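Local coordinates for protein tryptophan halogenase (Shewanella frigidimarina, PDB 2PYX) that probably acts as an FAD-dependent halogenase of the tryptophan halogenase family, with a monooxygenase-type flavin chemistry inferred from its relatives, at residues Pro64-Asn78 with Thr159-His171. Sequence-based numbering, arbitrary orientation.
Sequences PSMRSTLSKIGIDEN and TAQYHFQNNYGYH
The carboxylate of Glu-77 is gripped by the hydroxyls of Tyr-168 and Tyr-170 and the backbone N of Tyr-162. With CG anti to the backbone N (chi1 -165°) and the chain extended, Glu-77 OE2 takes Tyr-168 OH on its syn lone pair (2.5 Å) and Tyr-170 OH on the anti side (2.6 Å), tilted 35° out of the carboxylate plane. OE1 accepts Tyr-162 N from above that plane and forms a salt bridge with Lys-155, which probably favours the ionised acid. At the root of this side chain, Glu-77 CB lies over one face of the Tyr-162 ring, 3.8 Å from its centroid; Arg-67 O faces the other. Tyr-162 OH donates to Ile-75 O (2.6 Å). Arg-67 lays CD over the Tyr-168 face, then bends at chi3 (-65°), letting Arg-67 NH1 reach Tyr-162 O at 2.8 Å; weaker bonds run from NH2 to Asn-167 OD1 and from NE to Tyr-168 O. Phe-164 CE2 sits over one guanidinium face. Gln-161 OE1 receives Glu-77 N, while its NE2 donates to OD2 of Asp-76, the N-cap residue, whose OD1 takes a weak capping bond from Asn-78 N. Helix 65-73, ended by a Schellman motif at Gly-74, and the start of helix 77-83 thereby join the loop entering strand 169-172, beside predicted active-site Lys-89 of the flavin-dependent halogenase fold.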
# COMPACT_ATOMS: atom_id res chain seq x y z
N PRO A 64 -7.13 0.37 -3.26
CA PRO A 64 -8.05 0.31 -4.38
C PRO A 64 -7.51 0.84 -5.69
O PRO A 64 -8.06 0.49 -6.74
CB PRO A 64 -9.23 1.15 -3.91
CG PRO A 64 -9.19 1.08 -2.40
CD PRO A 64 -7.71 1.08 -2.09
N SER A 65 -6.46 1.65 -5.63
CA SER A 65 -5.77 2.11 -6.82
C SER A 65 -5.36 0.97 -7.75
O SER A 65 -5.31 1.14 -8.98
CB SER A 65 -4.53 2.90 -6.40
OG SER A 65 -3.76 2.15 -5.47
N MSE A 66 -5.14 -0.22 -7.19
CA MSE A 66 -4.65 -1.34 -7.97
C MSE A 66 -5.68 -1.77 -9.01
O MSE A 66 -5.32 -2.25 -10.08
CB MSE A 66 -4.28 -2.51 -7.09
CG MSE A 66 -3.55 -3.62 -7.82
SE MSE A 66 -1.92 -3.11 -8.77
CE MSE A 66 -0.78 -2.92 -7.23
N ARG A 67 -6.96 -1.56 -8.70
CA ARG A 67 -7.99 -1.84 -9.73
C ARG A 67 -7.75 -1.00 -10.99
O ARG A 67 -7.83 -1.52 -12.13
CB ARG A 67 -9.40 -1.58 -9.18
CG ARG A 67 -9.84 -2.46 -8.02
CD ARG A 67 -11.28 -2.18 -7.55
NE ARG A 67 -11.38 -0.84 -7.01
CZ ARG A 67 -11.76 0.24 -7.68
NH1 ARG A 67 -12.17 0.14 -8.93
NH2 ARG A 67 -11.75 1.42 -7.09
N SER A 68 -7.41 0.27 -10.77
CA SER A 68 -7.13 1.19 -11.87
C SER A 68 -5.83 0.84 -12.59
O SER A 68 -5.79 0.83 -13.80
CB SER A 68 -7.11 2.64 -11.40
OG SER A 68 -6.74 3.49 -12.47
N THR A 69 -4.78 0.54 -11.82
CA THR A 69 -3.52 0.13 -12.42
C THR A 69 -3.70 -1.08 -13.32
O THR A 69 -3.21 -1.11 -14.46
CB THR A 69 -2.52 -0.13 -11.30
OG1 THR A 69 -2.26 1.08 -10.64
CG2 THR A 69 -1.22 -0.67 -11.81
N LEU A 70 -4.38 -2.10 -12.81
CA LEU A 70 -4.60 -3.33 -13.60
C LEU A 70 -5.40 -3.02 -14.88
O LEU A 70 -5.09 -3.47 -15.97
CB LEU A 70 -5.36 -4.35 -12.75
CG LEU A 70 -4.55 -5.03 -11.65
CD1 LEU A 70 -5.49 -5.81 -10.74
CD2 LEU A 70 -3.44 -5.92 -12.20
N SER A 71 -6.44 -2.24 -14.72
CA SER A 71 -7.27 -1.89 -15.86
C SER A 71 -6.49 -1.10 -16.93
O SER A 71 -6.55 -1.40 -18.14
CB SER A 71 -8.43 -1.04 -15.38
OG SER A 71 -9.28 -0.69 -16.46
N LYS A 72 -5.70 -0.11 -16.49
CA LYS A 72 -4.86 0.67 -17.40
C LYS A 72 -3.82 -0.18 -18.11
O LYS A 72 -3.60 -0.01 -19.33
CB LYS A 72 -4.17 1.80 -16.64
CG LYS A 72 -5.07 2.95 -16.23
CD LYS A 72 -4.28 4.08 -15.65
CE LYS A 72 -3.66 3.74 -14.29
NZ LYS A 72 -2.81 4.85 -13.79
N ILE A 73 -3.21 -1.11 -17.41
CA ILE A 73 -2.23 -2.02 -18.03
C ILE A 73 -2.90 -2.95 -19.03
O ILE A 73 -2.27 -3.35 -20.02
CB ILE A 73 -1.48 -2.82 -16.96
CG1 ILE A 73 -0.62 -1.85 -16.13
CG2 ILE A 73 -0.62 -3.92 -17.54
CD1 ILE A 73 0.16 -2.46 -15.00
N GLY A 74 -4.16 -3.29 -18.77
CA GLY A 74 -4.95 -4.11 -19.66
C GLY A 74 -5.13 -5.54 -19.21
O GLY A 74 -5.38 -6.43 -20.03
N ILE A 75 -5.00 -5.77 -17.90
CA ILE A 75 -5.17 -7.09 -17.29
C ILE A 75 -6.65 -7.32 -16.98
O ILE A 75 -7.36 -6.44 -16.47
CB ILE A 75 -4.33 -7.22 -15.98
CG1 ILE A 75 -2.84 -6.94 -16.25
CG2 ILE A 75 -4.51 -8.60 -15.36
CD1 ILE A 75 -2.22 -7.74 -17.27
N ASP A 76 -7.12 -8.52 -17.34
CA ASP A 76 -8.47 -8.97 -17.05
C ASP A 76 -8.54 -9.37 -15.56
O ASP A 76 -7.66 -10.07 -15.06
CB ASP A 76 -8.78 -10.14 -17.99
CG ASP A 76 -10.12 -10.79 -17.72
OD1 ASP A 76 -10.27 -11.48 -16.69
OD2 ASP A 76 -11.01 -10.64 -18.59
N GLU A 77 -9.58 -8.94 -14.85
CA GLU A 77 -9.66 -9.17 -13.42
C GLU A 77 -9.73 -10.64 -13.10
O GLU A 77 -9.18 -11.10 -12.09
CB GLU A 77 -10.84 -8.45 -12.76
CG GLU A 77 -10.65 -8.42 -11.23
CD GLU A 77 -11.73 -7.66 -10.47
OE1 GLU A 77 -12.87 -7.52 -10.96
OE2 GLU A 77 -11.45 -7.17 -9.34
N ASN A 78 -10.46 -11.40 -13.92
CA ASN A 78 -10.54 -12.84 -13.65
C ASN A 78 -9.16 -13.50 -13.79
O ASN A 78 -8.77 -14.31 -12.94
CB ASN A 78 -11.57 -13.52 -14.56
CG ASN A 78 -12.96 -12.92 -14.40
OD1 ASN A 78 -13.42 -12.68 -13.28
ND2 ASN A 78 -13.64 -12.70 -15.53
N THR A 159 -21.39 -8.40 -10.79
CA THR A 159 -20.73 -7.12 -10.91
C THR A 159 -19.57 -7.17 -11.93
O THR A 159 -18.82 -8.14 -11.99
CB THR A 159 -20.18 -6.68 -9.56
OG1 THR A 159 -21.24 -6.73 -8.58
CG2 THR A 159 -19.65 -5.27 -9.62
N ALA A 160 -19.44 -6.11 -12.72
CA ALA A 160 -18.42 -6.02 -13.76
C ALA A 160 -17.01 -6.05 -13.19
O ALA A 160 -16.80 -5.64 -12.03
CB ALA A 160 -18.62 -4.76 -14.57
N GLN A 161 -16.06 -6.50 -14.00
CA GLN A 161 -14.64 -6.44 -13.62
C GLN A 161 -14.29 -5.05 -13.14
O GLN A 161 -14.61 -4.04 -13.80
CB GLN A 161 -13.76 -6.79 -14.80
CG GLN A 161 -13.85 -8.23 -15.16
CD GLN A 161 -12.93 -8.61 -16.30
OE1 GLN A 161 -11.82 -8.09 -16.44
NE2 GLN A 161 -13.40 -9.56 -17.13
N TYR A 162 -13.64 -5.01 -11.98
CA TYR A 162 -13.07 -3.80 -11.38
C TYR A 162 -14.13 -2.83 -10.80
O TYR A 162 -13.80 -1.82 -10.19
CB TYR A 162 -12.09 -3.10 -12.32
CG TYR A 162 -10.94 -3.98 -12.73
CD1 TYR A 162 -10.08 -4.53 -11.80
CD2 TYR A 162 -10.70 -4.27 -14.09
CE1 TYR A 162 -9.00 -5.30 -12.18
CE2 TYR A 162 -9.65 -5.07 -14.48
CZ TYR A 162 -8.81 -5.60 -13.51
OH TYR A 162 -7.75 -6.40 -13.85
N HIS A 163 -15.41 -3.13 -11.02
CA HIS A 163 -16.48 -2.40 -10.37
C HIS A 163 -16.80 -2.99 -9.02
O HIS A 163 -16.34 -4.09 -8.69
CB HIS A 163 -17.73 -2.34 -11.26
CG HIS A 163 -17.56 -1.45 -12.43
ND1 HIS A 163 -18.23 -0.25 -12.54
CD2 HIS A 163 -16.75 -1.54 -13.52
CE1 HIS A 163 -17.86 0.35 -13.66
NE2 HIS A 163 -16.96 -0.41 -14.27
N PHE A 164 -17.58 -2.27 -8.24
CA PHE A 164 -17.77 -2.64 -6.86
C PHE A 164 -19.06 -2.14 -6.28
O PHE A 164 -19.64 -1.17 -6.78
CB PHE A 164 -16.57 -2.15 -6.01
CG PHE A 164 -16.34 -0.67 -6.04
CD1 PHE A 164 -17.06 0.17 -5.20
CD2 PHE A 164 -15.40 -0.10 -6.88
CE1 PHE A 164 -16.85 1.55 -5.21
CE2 PHE A 164 -15.19 1.28 -6.89
CZ PHE A 164 -15.91 2.10 -6.04
N GLN A 165 -19.49 -2.83 -5.22
CA GLN A 165 -20.51 -2.33 -4.32
C GLN A 165 -19.90 -1.54 -3.18
O GLN A 165 -20.41 -0.50 -2.80
CB GLN A 165 -21.40 -3.48 -3.88
CG GLN A 165 -22.27 -3.93 -5.07
CD GLN A 165 -22.92 -5.26 -4.87
OE1 GLN A 165 -24.07 -5.34 -4.44
NE2 GLN A 165 -22.21 -6.32 -5.18
N ASN A 166 -18.76 -2.00 -2.68
CA ASN A 166 -17.93 -1.22 -1.75
C ASN A 166 -16.48 -1.27 -2.25
O ASN A 166 -16.06 -2.28 -2.78
CB ASN A 166 -17.99 -1.76 -0.33
CG ASN A 166 -19.19 -1.27 0.44
OD1 ASN A 166 -19.52 -0.10 0.42
ND2 ASN A 166 -19.80 -2.18 1.19
N ASN A 167 -15.74 -0.18 -2.10
CA ASN A 167 -14.39 -0.09 -2.70
C ASN A 167 -13.47 -1.15 -2.12
O ASN A 167 -13.55 -1.49 -0.93
CB ASN A 167 -13.77 1.30 -2.49
CG ASN A 167 -12.73 1.68 -3.56
OD1 ASN A 167 -12.46 0.90 -4.46
ND2 ASN A 167 -12.20 2.89 -3.47
N TYR A 168 -12.58 -1.63 -2.96
CA TYR A 168 -11.70 -2.72 -2.61
C TYR A 168 -10.39 -2.65 -3.33
O TYR A 168 -10.28 -2.07 -4.41
CB TYR A 168 -12.36 -4.08 -2.88
CG TYR A 168 -12.56 -4.46 -4.33
CD1 TYR A 168 -13.72 -4.09 -5.02
CD2 TYR A 168 -11.62 -5.22 -5.01
CE1 TYR A 168 -13.91 -4.44 -6.33
CE2 TYR A 168 -11.81 -5.58 -6.32
CZ TYR A 168 -12.94 -5.17 -7.00
OH TYR A 168 -13.13 -5.55 -8.32
N GLY A 169 -9.37 -3.20 -2.67
CA GLY A 169 -8.12 -3.62 -3.30
C GLY A 169 -7.98 -5.13 -3.15
O GLY A 169 -8.97 -5.85 -3.05
N TYR A 170 -6.74 -5.60 -3.10
CA TYR A 170 -6.47 -7.02 -3.09
C TYR A 170 -5.45 -7.46 -2.04
O TYR A 170 -4.61 -6.69 -1.59
CB TYR A 170 -5.95 -7.48 -4.46
CG TYR A 170 -6.83 -7.07 -5.63
CD1 TYR A 170 -7.93 -7.84 -6.00
CD2 TYR A 170 -6.52 -5.94 -6.37
CE1 TYR A 170 -8.72 -7.48 -7.09
CE2 TYR A 170 -7.31 -5.54 -7.43
CZ TYR A 170 -8.40 -6.33 -7.79
OH TYR A 170 -9.16 -5.95 -8.88
N HIS A 171 -5.54 -8.75 -1.70
CA HIS A 171 -4.41 -9.51 -1.18
C HIS A 171 -3.93 -10.39 -2.34
O HIS A 171 -4.76 -10.98 -3.04
CB HIS A 171 -4.85 -10.41 -0.03
CG HIS A 171 -5.36 -9.66 1.16
ND1 HIS A 171 -6.55 -9.97 1.79
CD2 HIS A 171 -4.81 -8.65 1.88
CE1 HIS A 171 -6.72 -9.16 2.81
NE2 HIS A 171 -5.68 -8.35 2.89